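Side-chain contacts in isomaltodextranase (PDB 5AWO), which hydrolyses alpha-1,6-glucosidic linkages in polysaccharides such as dextran, releasing successive isomaltose units from the non-reducing chain ends: residues A[25-28]-A[29-33]; A[146-150]-A[151-155]; A[159-162]-A[163-166]; A[453-456]-A[457-461]; A[566-569]-A[570-574]. All coordinates share one frame; numbering follows the deposited sequence.

Contact 1 (A[25-28]-A[29-33]); sequences ASRN and SVFTR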
loop_
_atom_site.group_PDB
_atom_site.type_symbol
_atom_site.label_atom_id
_atom_site.label_comp_id
_atom_site.label_asym_id
_atom_site.label_seq_id
_atom_site.Cartn_x
_atom_site.Cartn_y
_atom_site.Cartn_z
ATOM N N ALA A 25 12.227 -6.178 -7.799
ATOM C CA ALA A 25 11.014 -6.780 -8.307
ATOM C C ALA A 25 9.758 -5.954 -7.958
ATOM O O ALA A 25 8.645 -6.464 -8.061
ATOM C CB ALA A 25 10.883 -8.200 -7.791
ATOM N N SER A 26 9.943 -4.700 -7.556
ATOM C CA SER A 26 8.811 -3.815 -7.284
ATOM C C SER A 26 8.900 -2.540 -8.092
ATOM O O SER A 26 9.989 -2.139 -8.530
ATOM C CB SER A 26 8.742 -3.491 -5.794
ATOM O OG SER A 26 9.759 -2.577 -5.400
ATOM N N ARG A 27 7.760 -1.901 -8.314
ATOM C CA ARG A 27 7.719 -0.616 -8.997
ATOM C C ARG A 27 8.537 0.432 -8.277
ATOM O O ARG A 27 9.139 1.301 -8.913
ATOM C CB ARG A 27 6.264 -0.155 -9.149
ATOM C CG ARG A 27 6.062 1.295 -9.552
ATOM C CD ARG A 27 4.590 1.559 -9.834
ATOM N NE ARG A 27 4.149 2.886 -9.477
ATOM C CZ ARG A 27 4.121 3.950 -10.271
ATOM N NH1 ARG A 27 3.676 5.085 -9.820
ATOM N NH2 ARG A 27 4.564 3.883 -11.540
ATOM N N ASN A 28 8.547 0.388 -6.945
ATOM C CA ASN A 28 9.506 1.179 -6.167
ATOM C C ASN A 28 9.405 2.663 -6.444
ATOM O O ASN A 28 10.436 3.379 -6.575
ATOM C CB ASN A 28 10.923 0.637 -6.507
ATOM C CG ASN A 28 12.021 1.201 -5.642
ATOM O OD1 ASN A 28 11.904 1.363 -4.423
ATOM N ND2 ASN A 28 13.155 1.478 -6.288
ATOM N N SER A 29 8.177 3.166 -6.521
ATOM C CA SER A 29 7.937 4.564 -6.847
ATOM C C SER A 29 8.099 5.481 -5.622
ATOM O O SER A 29 8.115 5.039 -4.486
ATOM C CB SER A 29 6.542 4.754 -7.408
ATOM O OG SER A 29 5.602 4.891 -6.332
ATOM N N VAL A 30 8.156 6.790 -5.886
ATOM C CA VAL A 30 8.202 7.776 -4.836
ATOM C C VAL A 30 6.991 7.635 -3.894
ATOM O O VAL A 30 7.082 7.951 -2.709
ATOM C CB VAL A 30 8.308 9.201 -5.446
ATOM C CG1 VAL A 30 7.120 9.558 -6.322
ATOM C CG2 VAL A 30 8.574 10.243 -4.381
ATOM N N PHE A 31 5.855 7.174 -4.421
ATOM C CA PHE A 31 4.674 7.018 -3.569
ATOM C C PHE A 31 4.875 5.971 -2.483
ATOM O O PHE A 31 4.637 6.251 -1.291
ATOM C CB PHE A 31 3.457 6.661 -4.409
ATOM C CG PHE A 31 3.016 7.774 -5.305
ATOM C CD1 PHE A 31 2.246 8.828 -4.826
ATOM C CD2 PHE A 31 3.374 7.765 -6.641
ATOM C CE1 PHE A 31 1.868 9.860 -5.663
ATOM C CE2 PHE A 31 2.985 8.782 -7.474
ATOM C CZ PHE A 31 2.233 9.827 -6.990
ATOM N N THR A 32 5.304 4.777 -2.837
ATOM C CA THR A 32 5.479 3.758 -1.821
ATOM C C THR A 32 6.727 3.990 -0.978
ATOM O O THR A 32 6.816 3.522 0.155
ATOM C CB THR A 32 5.537 2.341 -2.394
ATOM O OG1 THR A 32 6.647 2.240 -3.301
ATOM C CG2 THR A 32 4.231 1.974 -3.094
ATOM N N ARG A 33 7.726 4.682 -1.536
ATOM C CA ARG A 33 8.923 4.980 -0.757
ATOM C C ARG A 33 8.757 6.092 0.254
ATOM O O ARG A 33 9.478 6.137 1.249
ATOM C CB ARG A 33 10.058 5.325 -1.730
ATOM C CG ARG A 33 10.462 4.166 -2.614
ATOM C CD ARG A 33 11.409 4.590 -3.741
ATOM N NE ARG A 33 12.654 5.149 -3.216
ATOM C CZ ARG A 33 13.691 4.418 -2.824
ATOM N NH1 ARG A 33 13.690 3.095 -2.889
ATOM N NH2 ARG A 33 14.746 5.030 -2.307
#

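Contact 2 (A[146-150]-A[151-155]); sequences PDVKI and ADLVV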
loop_
_atom_site.group_PDB
_atom_site.type_symbol
_atom_site.label_atom_id
_atom_site.label_comp_id
_atom_site.label_asym_id
_atom_site.label_seq_id
_atom_site.Cartn_x
_atom_site.Cartn_y
_atom_site.Cartn_z
ATOM N N PRO A 146 -2.551 7.336 -36.137
ATOM C CA PRO A 146 -3.733 7.584 -36.990
ATOM C C PRO A 146 -4.086 6.402 -37.889
ATOM O O PRO A 146 -5.198 6.349 -38.411
ATOM C CB PRO A 146 -3.324 8.829 -37.789
ATOM C CG PRO A 146 -1.835 8.739 -37.836
ATOM C CD PRO A 146 -1.452 8.265 -36.454
ATOM N N ASP A 147 -3.157 5.458 -38.033
ATOM C CA ASP A 147 -3.395 4.219 -38.762
ATOM C C ASP A 147 -4.245 3.187 -38.012
ATOM O O ASP A 147 -4.618 2.171 -38.586
ATOM C CB ASP A 147 -2.067 3.605 -39.191
ATOM C CG ASP A 147 -1.150 3.267 -37.996
ATOM O OD1 ASP A 147 -1.062 4.081 -37.046
ATOM O OD2 ASP A 147 -0.479 2.203 -38.014
ATOM N N VAL A 148 -4.489 3.397 -36.718
ATOM C CA VAL A 148 -5.246 2.435 -35.912
ATOM C C VAL A 148 -6.538 3.092 -35.432
ATOM O O VAL A 148 -6.516 3.992 -34.595
ATOM C CB VAL A 148 -4.442 1.928 -34.708
ATOM C CG1 VAL A 148 -5.225 0.858 -33.940
ATOM C CG2 VAL A 148 -3.097 1.364 -35.151
ATOM N N LYS A 149 -7.678 2.655 -35.953
ATOM C CA LYS A 149 -8.970 3.103 -35.433
ATOM C C LYS A 149 -9.169 2.479 -34.054
ATOM O O LYS A 149 -8.662 1.396 -33.785
ATOM C CB LYS A 149 -10.100 2.652 -36.342
ATOM C CG LYS A 149 -10.077 3.308 -37.725
ATOM C CD LYS A 149 -11.087 2.680 -38.665
ATOM C CE LYS A 149 -10.833 1.194 -38.877
ATOM N NZ LYS A 149 -9.470 0.894 -39.407
ATOM N N ILE A 150 -9.921 3.151 -33.201
ATOM C CA ILE A 150 -10.271 2.549 -31.900
ATOM C C ILE A 150 -10.944 1.196 -32.117
ATOM O O ILE A 150 -10.712 0.243 -31.379
ATOM C CB ILE A 150 -11.093 3.521 -31.060
ATOM C CG1 ILE A 150 -10.319 4.817 -30.789
ATOM C CG2 ILE A 150 -11.494 2.875 -29.735
ATOM C CD1 ILE A 150 -8.929 4.615 -30.244
ATOM N N ALA A 151 -11.729 1.092 -33.206
ATOM C CA ALA A 151 -12.358 -0.158 -33.608
ATOM C C ALA A 151 -11.392 -1.327 -33.811
ATOM O O ALA A 151 -11.793 -2.483 -33.653
ATOM C CB ALA A 151 -13.153 0.046 -34.890
ATOM N N ASP A 152 -10.139 -1.018 -34.167
ATOM C CA ASP A 152 -9.103 -1.992 -34.466
ATOM C C ASP A 152 -8.402 -2.544 -33.199
ATOM O O ASP A 152 -7.471 -3.324 -33.296
ATOM C CB ASP A 152 -8.025 -1.355 -35.397
ATOM C CG ASP A 152 -8.577 -0.887 -36.756
ATOM O OD1 ASP A 152 -9.535 -1.486 -37.270
ATOM O OD2 ASP A 152 -8.044 0.096 -37.317
ATOM N N LEU A 153 -8.854 -2.129 -32.015
ATOM C CA LEU A 153 -8.230 -2.525 -30.743
ATOM C C LEU A 153 -8.908 -3.674 -30.009
ATOM O O LEU A 153 -8.417 -4.107 -28.969
ATOM C CB LEU A 153 -8.241 -1.314 -29.793
ATOM C CG LEU A 153 -7.348 -0.146 -30.220
ATOM C CD1 LEU A 153 -7.527 0.993 -29.221
ATOM C CD2 LEU A 153 -5.892 -0.544 -30.351
ATOM N N VAL A 154 -10.046 -4.138 -30.510
ATOM C CA VAL A 154 -10.863 -5.100 -29.766
ATOM C C VAL A 154 -11.184 -6.375 -30.546
ATOM O O VAL A 154 -11.256 -6.377 -31.776
ATOM C CB VAL A 154 -12.159 -4.436 -29.281
ATOM C CG1 VAL A 154 -11.810 -3.214 -28.443
ATOM C CG2 VAL A 154 -13.100 -4.076 -30.423
ATOM N N VAL A 155 -11.388 -7.456 -29.811
ATOM C CA VAL A 155 -11.930 -8.703 -30.383
ATOM C C VAL A 155 -13.445 -8.600 -30.385
ATOM O O VAL A 155 -14.049 -8.221 -29.390
ATOM C CB VAL A 155 -11.451 -9.916 -29.575
ATOM C CG1 VAL A 155 -12.120 -11.200 -30.073
ATOM C CG2 VAL A 155 -9.943 -10.032 -29.656
#

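Contact 3 (A[159-162]-A[163-166]); sequences FFAR and DIGG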
loop_
_atom_site.group_PDB
_atom_site.type_symbol
_atom_site.label_atom_id
_atom_site.label_comp_id
_atom_site.label_asym_id
_atom_site.label_seq_id
_atom_site.Cartn_x
_atom_site.Cartn_y
_atom_site.Cartn_z
ATOM N N PHE A 159 -16.566 -8.253 -24.464
ATOM C CA PHE A 159 -17.076 -7.229 -23.566
ATOM C C PHE A 159 -16.697 -7.517 -22.131
ATOM O O PHE A 159 -16.674 -8.677 -21.673
ATOM C CB PHE A 159 -18.600 -7.114 -23.615
ATOM C CG PHE A 159 -19.099 -6.593 -24.925
ATOM C CD1 PHE A 159 -18.870 -5.271 -25.300
ATOM C CD2 PHE A 159 -19.778 -7.417 -25.786
ATOM C CE1 PHE A 159 -19.317 -4.785 -26.525
ATOM C CE2 PHE A 159 -20.248 -6.926 -27.003
ATOM C CZ PHE A 159 -20.014 -5.626 -27.370
ATOM N N PHE A 160 -16.355 -6.442 -21.436
ATOM C CA PHE A 160 -16.314 -6.474 -19.983
ATOM C C PHE A 160 -17.653 -6.984 -19.463
ATOM O O PHE A 160 -18.712 -6.483 -19.853
ATOM C CB PHE A 160 -16.045 -5.051 -19.478
ATOM C CG PHE A 160 -16.300 -4.870 -18.007
ATOM C CD1 PHE A 160 -15.520 -5.533 -17.078
ATOM C CD2 PHE A 160 -17.307 -4.060 -17.577
ATOM C CE1 PHE A 160 -15.759 -5.370 -15.714
ATOM C CE2 PHE A 160 -17.559 -3.892 -16.230
ATOM C CZ PHE A 160 -16.783 -4.557 -15.301
ATOM N N ALA A 161 -17.593 -7.974 -18.571
ATOM C CA ALA A 161 -18.795 -8.543 -17.931
ATOM C C ALA A 161 -19.758 -9.197 -18.919
ATOM O O ALA A 161 -20.943 -9.300 -18.634
ATOM C CB ALA A 161 -19.512 -7.496 -17.079
ATOM N N ARG A 162 -19.237 -9.624 -20.062
ATOM C CA ARG A 162 -20.045 -10.227 -21.130
ATOM C C ARG A 162 -21.034 -11.257 -20.602
ATOM O O ARG A 162 -22.199 -11.282 -21.005
ATOM C CB ARG A 162 -19.093 -10.889 -22.112
ATOM C CG ARG A 162 -19.709 -11.685 -23.251
ATOM C CD ARG A 162 -18.612 -12.408 -24.008
ATOM N NE ARG A 162 -18.027 -13.502 -23.234
ATOM C CZ ARG A 162 -16.993 -14.246 -23.606
ATOM N NH1 ARG A 162 -16.378 -14.030 -24.756
ATOM N NH2 ARG A 162 -16.564 -15.216 -22.808
ATOM N N ASP A 163 -20.575 -12.110 -19.698
ATOM C CA ASP A 163 -21.388 -13.263 -19.328
ATOM C C ASP A 163 -22.475 -12.950 -18.323
ATOM O O ASP A 163 -23.336 -13.798 -18.080
ATOM C CB ASP A 163 -20.503 -14.408 -18.863
ATOM C CG ASP A 163 -19.519 -14.830 -19.913
ATOM O OD1 ASP A 163 -19.908 -14.972 -21.097
ATOM O OD2 ASP A 163 -18.343 -15.021 -19.595
ATOM N N ILE A 164 -22.468 -11.744 -17.756
ATOM C CA ILE A 164 -23.541 -11.293 -16.882
ATOM C C ILE A 164 -24.268 -10.098 -17.485
ATOM O O ILE A 164 -24.884 -9.287 -16.787
ATOM C CB ILE A 164 -23.027 -11.028 -15.444
ATOM C CG1 ILE A 164 -21.860 -10.039 -15.419
ATOM C CG2 ILE A 164 -22.614 -12.340 -14.797
ATOM C CD1 ILE A 164 -21.594 -9.500 -14.026
ATOM N N GLY A 165 -24.175 -9.983 -18.812
ATOM C CA GLY A 165 -24.956 -8.989 -19.532
ATOM C C GLY A 165 -24.223 -7.744 -20.012
ATOM O O GLY A 165 -24.840 -6.893 -20.646
ATOM N N GLY A 166 -22.927 -7.631 -19.733
ATOM C CA GLY A 166 -22.182 -6.425 -20.123
ATOM C C GLY A 166 -22.024 -6.324 -21.632
ATOM O O GLY A 166 -21.650 -7.298 -22.294
HETATM O O HOH W 1 -23.102 -9.537 -23.075
#

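Contact 4 (A[453-456]-A[457-461]); sequences AALA and PHASA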
loop_
_atom_site.group_PDB
_atom_site.type_symbol
_atom_site.label_atom_id
_atom_site.label_comp_id
_atom_site.label_asym_id
_atom_site.label_seq_id
_atom_site.Cartn_x
_atom_site.Cartn_y
_atom_site.Cartn_z
ATOM N N ALA A 453 -3.943 -2.389 26.807
ATOM C CA ALA A 453 -5.306 -1.898 26.957
ATOM C C ALA A 453 -6.246 -3.043 27.206
ATOM O O ALA A 453 -6.103 -4.118 26.607
ATOM C CB ALA A 453 -5.740 -1.149 25.714
ATOM N N ALA A 454 -7.207 -2.813 28.091
ATOM C CA ALA A 454 -8.302 -3.727 28.334
ATOM C C ALA A 454 -9.451 -3.216 27.500
ATOM O O ALA A 454 -10.086 -2.220 27.800
ATOM C CB ALA A 454 -8.682 -3.733 29.817
ATOM N N LEU A 455 -9.686 -3.891 26.374
ATOM C CA LEU A 455 -10.541 -3.375 25.343
ATOM C C LEU A 455 -11.914 -4.003 25.332
ATOM O O LEU A 455 -12.042 -5.229 25.319
ATOM C CB LEU A 455 -9.888 -3.654 23.999
ATOM C CG LEU A 455 -8.565 -2.940 23.726
ATOM C CD1 LEU A 455 -7.852 -3.503 22.512
ATOM C CD2 LEU A 455 -8.812 -1.464 23.554
ATOM N N ALA A 456 -12.924 -3.161 25.291
ATOM C CA ALA A 456 -14.274 -3.593 25.091
ATOM C C ALA A 456 -14.424 -4.264 23.723
ATOM O O ALA A 456 -13.599 -4.053 22.829
ATOM C CB ALA A 456 -15.199 -2.378 25.207
ATOM N N PRO A 457 -15.465 -5.084 23.559
ATOM C CA PRO A 457 -15.709 -5.684 22.254
ATOM C C PRO A 457 -15.734 -4.652 21.131
ATOM O O PRO A 457 -16.419 -3.638 21.224
ATOM C CB PRO A 457 -17.081 -6.347 22.419
ATOM C CG PRO A 457 -17.276 -6.511 23.870
ATOM C CD PRO A 457 -16.461 -5.482 24.579
ATOM N N HIS A 458 -14.963 -4.929 20.085
ATOM C CA HIS A 458 -14.820 -4.090 18.874
ATOM C C HIS A 458 -14.040 -2.801 19.132
ATOM O O HIS A 458 -13.921 -2.001 18.196
ATOM C CB HIS A 458 -16.173 -3.731 18.254
ATOM C CG HIS A 458 -16.946 -4.915 17.772
ATOM N ND1 HIS A 458 -18.138 -4.777 17.089
ATOM C CD2 HIS A 458 -16.725 -6.246 17.872
ATOM C CE1 HIS A 458 -18.602 -5.962 16.774
ATOM N NE2 HIS A 458 -17.762 -6.872 17.222
ATOM N N ALA A 459 -13.499 -2.587 20.334
ATOM C CA ALA A 459 -12.749 -1.365 20.621
ATOM C C ALA A 459 -11.266 -1.554 20.322
ATOM O O ALA A 459 -10.793 -2.689 20.190
ATOM C CB ALA A 459 -12.910 -0.992 22.081
ATOM N N SER A 460 -10.553 -0.433 20.294
ATOM C CA SER A 460 -9.146 -0.448 19.994
ATOM C C SER A 460 -8.458 0.727 20.692
ATOM O O SER A 460 -9.130 1.601 21.263
ATOM C CB SER A 460 -8.930 -0.386 18.483
ATOM O OG SER A 460 -9.523 0.768 17.932
ATOM N N ALA A 461 -7.132 0.724 20.632
ATOM C CA ALA A 461 -6.329 1.807 21.150
ATOM C C ALA A 461 -5.124 1.984 20.240
ATOM O O ALA A 461 -4.638 1.007 19.666
ATOM C CB ALA A 461 -5.870 1.516 22.551
#

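Contact 5 (A[566-569]-A[570-574]); sequences GLAT and WDTWG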
loop_
_atom_site.group_PDB
_atom_site.type_symbol
_atom_site.label_atom_id
_atom_site.label_comp_id
_atom_site.label_asym_id
_atom_site.label_seq_id
_atom_site.Cartn_x
_atom_site.Cartn_y
_atom_site.Cartn_z
ATOM N N GLY A 566 31.997 -14.740 9.771
ATOM C CA GLY A 566 31.404 -16.020 10.132
ATOM C C GLY A 566 31.492 -16.231 11.636
ATOM O O GLY A 566 32.479 -15.836 12.269
ATOM N N LEU A 567 30.452 -16.839 12.194
ATOM C CA LEU A 567 30.341 -17.123 13.616
ATOM C C LEU A 567 30.029 -18.602 13.780
ATOM O O LEU A 567 29.655 -19.276 12.825
ATOM C CB LEU A 567 29.236 -16.254 14.252
ATOM C CG LEU A 567 29.365 -14.734 14.078
ATOM C CD1 LEU A 567 28.115 -14.010 14.571
ATOM C CD2 LEU A 567 30.589 -14.184 14.785
ATOM N N ALA A 568 30.159 -19.113 15.002
ATOM C CA ALA A 568 30.180 -20.554 15.225
ATOM C C ALA A 568 28.888 -21.259 14.867
ATOM O O ALA A 568 28.903 -22.347 14.292
ATOM C CB ALA A 568 30.541 -20.855 16.676
ATOM N N THR A 569 27.761 -20.657 15.234
ATOM C CA THR A 569 26.482 -21.306 15.023
ATOM C C THR A 569 25.490 -20.242 14.579
ATOM O O THR A 569 25.742 -19.061 14.733
ATOM C CB THR A 569 25.955 -21.950 16.311
ATOM O OG1 THR A 569 25.601 -20.924 17.239
ATOM C CG2 THR A 569 27.015 -22.885 16.967
ATOM N N TRP A 570 24.385 -20.692 14.017
ATOM C CA TRP A 570 23.297 -19.795 13.628
ATOM C C TRP A 570 22.616 -19.131 14.835
ATOM O O TRP A 570 21.939 -18.123 14.647
ATOM C CB TRP A 570 22.280 -20.534 12.752
ATOM C CG TRP A 570 22.761 -20.696 11.322
ATOM C CD1 TRP A 570 23.105 -21.868 10.703
ATOM C CD2 TRP A 570 22.968 -19.656 10.357
ATOM N NE1 TRP A 570 23.512 -21.615 9.414
ATOM C CE2 TRP A 570 23.444 -20.270 9.173
ATOM C CE3 TRP A 570 22.807 -18.261 10.373
ATOM C CZ2 TRP A 570 23.744 -19.541 8.020
ATOM C CZ3 TRP A 570 23.096 -17.545 9.238
ATOM C CH2 TRP A 570 23.563 -18.180 8.072
ATOM N N ASP A 571 22.820 -19.674 16.046
ATOM C CA ASP A 571 22.372 -19.058 17.325
ATOM C C ASP A 571 23.308 -17.976 17.878
ATOM O O ASP A 571 23.030 -17.396 18.927
ATOM C CB ASP A 571 22.278 -20.113 18.440
ATOM C CG ASP A 571 21.234 -21.154 18.191
ATOM O OD1 ASP A 571 20.573 -21.105 17.130
ATOM O OD2 ASP A 571 21.086 -22.043 19.062
ATOM N N THR A 572 24.434 -17.740 17.215
ATOM C CA THR A 572 25.363 -16.702 17.609
ATOM C C THR A 572 25.084 -15.423 16.827
ATOM O O THR A 572 24.950 -15.468 15.608
ATOM C CB THR A 572 26.826 -17.149 17.340
ATOM O OG1 THR A 572 27.005 -18.480 17.830
ATOM C CG2 THR A 572 27.810 -16.239 18.014
ATOM N N TRP A 573 25.059 -14.290 17.527
ATOM C CA TRP A 573 24.798 -12.990 16.926
ATOM C C TRP A 573 25.986 -12.058 17.124
ATOM O O TRP A 573 26.596 -12.017 18.210
ATOM C CB TRP A 573 23.503 -12.377 17.526
ATOM C CG TRP A 573 22.307 -13.272 17.298
ATOM C CD1 TRP A 573 21.913 -14.313 18.056
ATOM C CD2 TRP A 573 21.371 -13.200 16.204
ATOM N NE1 TRP A 573 20.797 -14.920 17.511
ATOM C CE2 TRP A 573 20.447 -14.246 16.374
ATOM C CE3 TRP A 573 21.238 -12.360 15.101
ATOM C CZ2 TRP A 573 19.397 -14.477 15.474
ATOM C CZ3 TRP A 573 20.209 -12.593 14.211
ATOM C CH2 TRP A 573 19.307 -13.637 14.400
ATOM N N GLY A 574 26.329 -11.322 16.077
ATOM C CA GLY A 574 27.342 -10.281 16.163
ATOM C C GLY A 574 26.837 -8.937 15.690
ATOM O O GLY A 574 25.712 -8.824 15.192
HETATM O O HOH W 2 25.981 -16.515 13.340
#

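Contact 1 (A[25-28]-A[29-33])
N28, just before a helix, and R33, in its first turn, meet where an amide oxygen takes a guanidinium N-H: R33 NH1 lies 2.9 Å from N28 OD1, with an N-H...O angle of 156°. The donor arrives in the amide plane, on a lone pair, and the oxygen sits at the guanidinium edge, yet the two flat groups stand almost perpendicular, 86° apart. A bend in the arginine chain (chi3 61°) swings its end back toward the asparagine. N28 itself adopts a left-handed backbone conformation, which asparagine tolerates better than most residues.

On R27 the guanidinium lays one face against S29, NE to CB 3.7 Å, while F31 CD2 comes to its edge, 4.2 Å from NH1. S29 is the N-cap: its small side chain turns back so that OG accepts a weak bond from F31 N at 3.0 Å. R33 N bonds to S29 O, the first backbone bond of the helix.

In the second shell, S29 OG and R27 NE both hold D262 OD1, the carboxylate of the probable proton donor, and N234 and G238 take the remaining R27 nitrogens. The other nitrogens of R33 bind A551 O (NE) and E549 (NH2). The loop and helix 30-34 together lie between barrel strand 242-245, which R27 and F31 touch, and the end of strand 542-549 in the carbohydrate-binding module.

Contact 2 (A[146-150]-A[151-155])
The carboxylate of D152 is met by K149 in two ways. The backbone N of K149 approaches OD2 from above the carboxylate plane, 43° out of it, at 2.9 Å. The ammonium of the same lysine uses the syn lone pair of that oxygen, NZ to OD2 2.7 Å, in a salt bridge; it also stands 3.2 Å from OD1. To get there the lysine chain curls back at chi3 and chi4 (-60° and -57°), which brings CE and NZ beside the carboxylate. A long, flexible lysine suits this folding back, and the short aspartate side chain stays close to its own turn.

The backbone replies in the other direction: D152 N donates to K149 O at 2.9 Å, and L153 N donates to I150 O, closing a short 3-10 turn. Branched apolar side chains meet next to the turn. V148 CG1 lies 3.9 Å from L153 CD2, crossing it at about a right angle, and I150 CD1 lies 4.0 Å from L153 CD1. I150 and L153 are also backed by Y182 of helix 179-192, and V148, I150 and L153 by V142 of strand 141-142.

With two donors on one oxygen, and one of them a lysine, the negative charge of D152 is probably favoured, and the carboxylate is restrained against rotation.

Contact 3 (A[159-162]-A[163-166])
D163 touches R162, its neighbour in sequence, and the two side chains run side by side in the same direction. R162 NE donates to D163 OD1 at 3.2 Å within a salt bridge, meeting the carboxylate from above its plane; guanidinium and carboxylate are turned 49° apart. The pair is exposed, a fitting place for two charged ends.

I164 N follows, bonding to A161 O at 3.0 Å, and I164 CG1, swung between the backbone N and carbonyl carbon (chi1 55°), lies against A161 CB at 3.8 Å. G165 donates to R162 O; its positive phi would press a side chain against the preceding carbonyl oxygen, which makes glycine the natural choice. G166 N reaches A161 O at 2.8 Å from the face opposite to I164 N, so one carbonyl is gripped from both sides. With the G165 bond this makes a Schellman motif closing a short 3-10 turn. Glycine is again needed, because a CB here would run into F160 O and A161 CB. Water 1 bridges two carbonyls, donating to R162 O and G166 O.

A type II turn from F159 to R162 leads in, with A161 CB over the centre of the F160 ring. That ring packs edge-to-face with W129 and F202, about 7 Å from the side chain of D201, the probable nucleophile. The loop thus joins strand 158-159 to strand 169-172, with W205 of helix 203-208 against A161 and I164.

Contact 4 (A[453-456]-A[457-461])
A456 O receives A459 N at 2.9 Å, the N-H...O angle being 159°, and this bond closes a type II turn from A456 to A459. P457 fills the second position, where its ring fixes the phi that the turn requires; its CD is tight against A456 CB at 3.4 Å. H458 takes the third position with a positive phi, and its ring reaches outward, bonding to D414 of the sandwich and E328 of the catalytic domain and stacking on W275. The alanine methyls, A456 CB and A459 CB, lie 4.1 Å apart, small enough to pack against each other.

Further along, the two segments meet through side chains. L455 leans across, its CG set anti to the carbonyl carbon (chi1 -65°), so that CD2 rests on the S460 backbone, 3.6 Å from C, and near A461 CB. Beyond it A453 CB meets A461 CB at 4.1 Å; alanines allow this close approach.

S460 OG bonds to T331, also in the catalytic domain. L455 pairs with V418 and A461 with L409, strands of two different sheets. The connection is therefore a beta arch rather than a hairpin, consistent with a chain crossing between the layers of the C-terminal beta sandwich.

Contact 5 (A[566-569]-A[570-574])
L567 lies against T572 with its CB 4.0 Å from T572 CB, and its CD1 reaches further, to 3.6 Å from both T572 O and G574 N. The reach follows from CG standing anti to the carbonyl carbon (chi1 -56°) with the chain extended beyond it. Leucine gives the turn an apolar flank, and G574, lacking a side chain, lets the methyl come up to its backbone.

T569 does the polar work. Its O accepts T572 N at 3.1 Å, the closing bond of a type I turn in the loop connecting strand 555-564 to strand 574-582, which lie in the two different sheets of the carbohydrate-binding module's beta sandwich. Its hydroxyl is placed between the backbone N and carbonyl carbon (chi1 69°). From there OG1 takes a weak bond from D571 N at 3.3 Å, an ST turn, and meets T572 OG1 at 2.9 Å in a hydrogen bond whose direction is open. The two threonine side chains cross at about a right angle, so that hydroxyl faces hydroxyl while T572 CG2 is left to the leucine. Water 2 donates to T569 O at 2.9 Å and to T572 O at 2.7 Å. The W570 ring packs against that of H493, and W573 reaches P494 O through NE1 and meets F501 edge-to-face.

How the contacts relate
All five contacts follow in series along the chain; none nests within or crosses another. Contact 1 closes the entry into helix 30-34, where the carbohydrate-binding module meets the barrel. Contacts 2 and 3 both fall in the long excursion between barrel strands 120-124 and 197-200: one turns the chain after strand 141-142, the other closes the loop before strand 169-172, and their centres are 21 Å apart. Contact 4 bridges the layers of the C-terminal sandwich, and contact 5 joins the sheets of the carbohydrate-binding module. Contacts 2 and 5, on opposite sides of the chain's centre, have centres 63 Å apart; contact 1 stands roughly midway, its centre 33 and 34 Å from theirs.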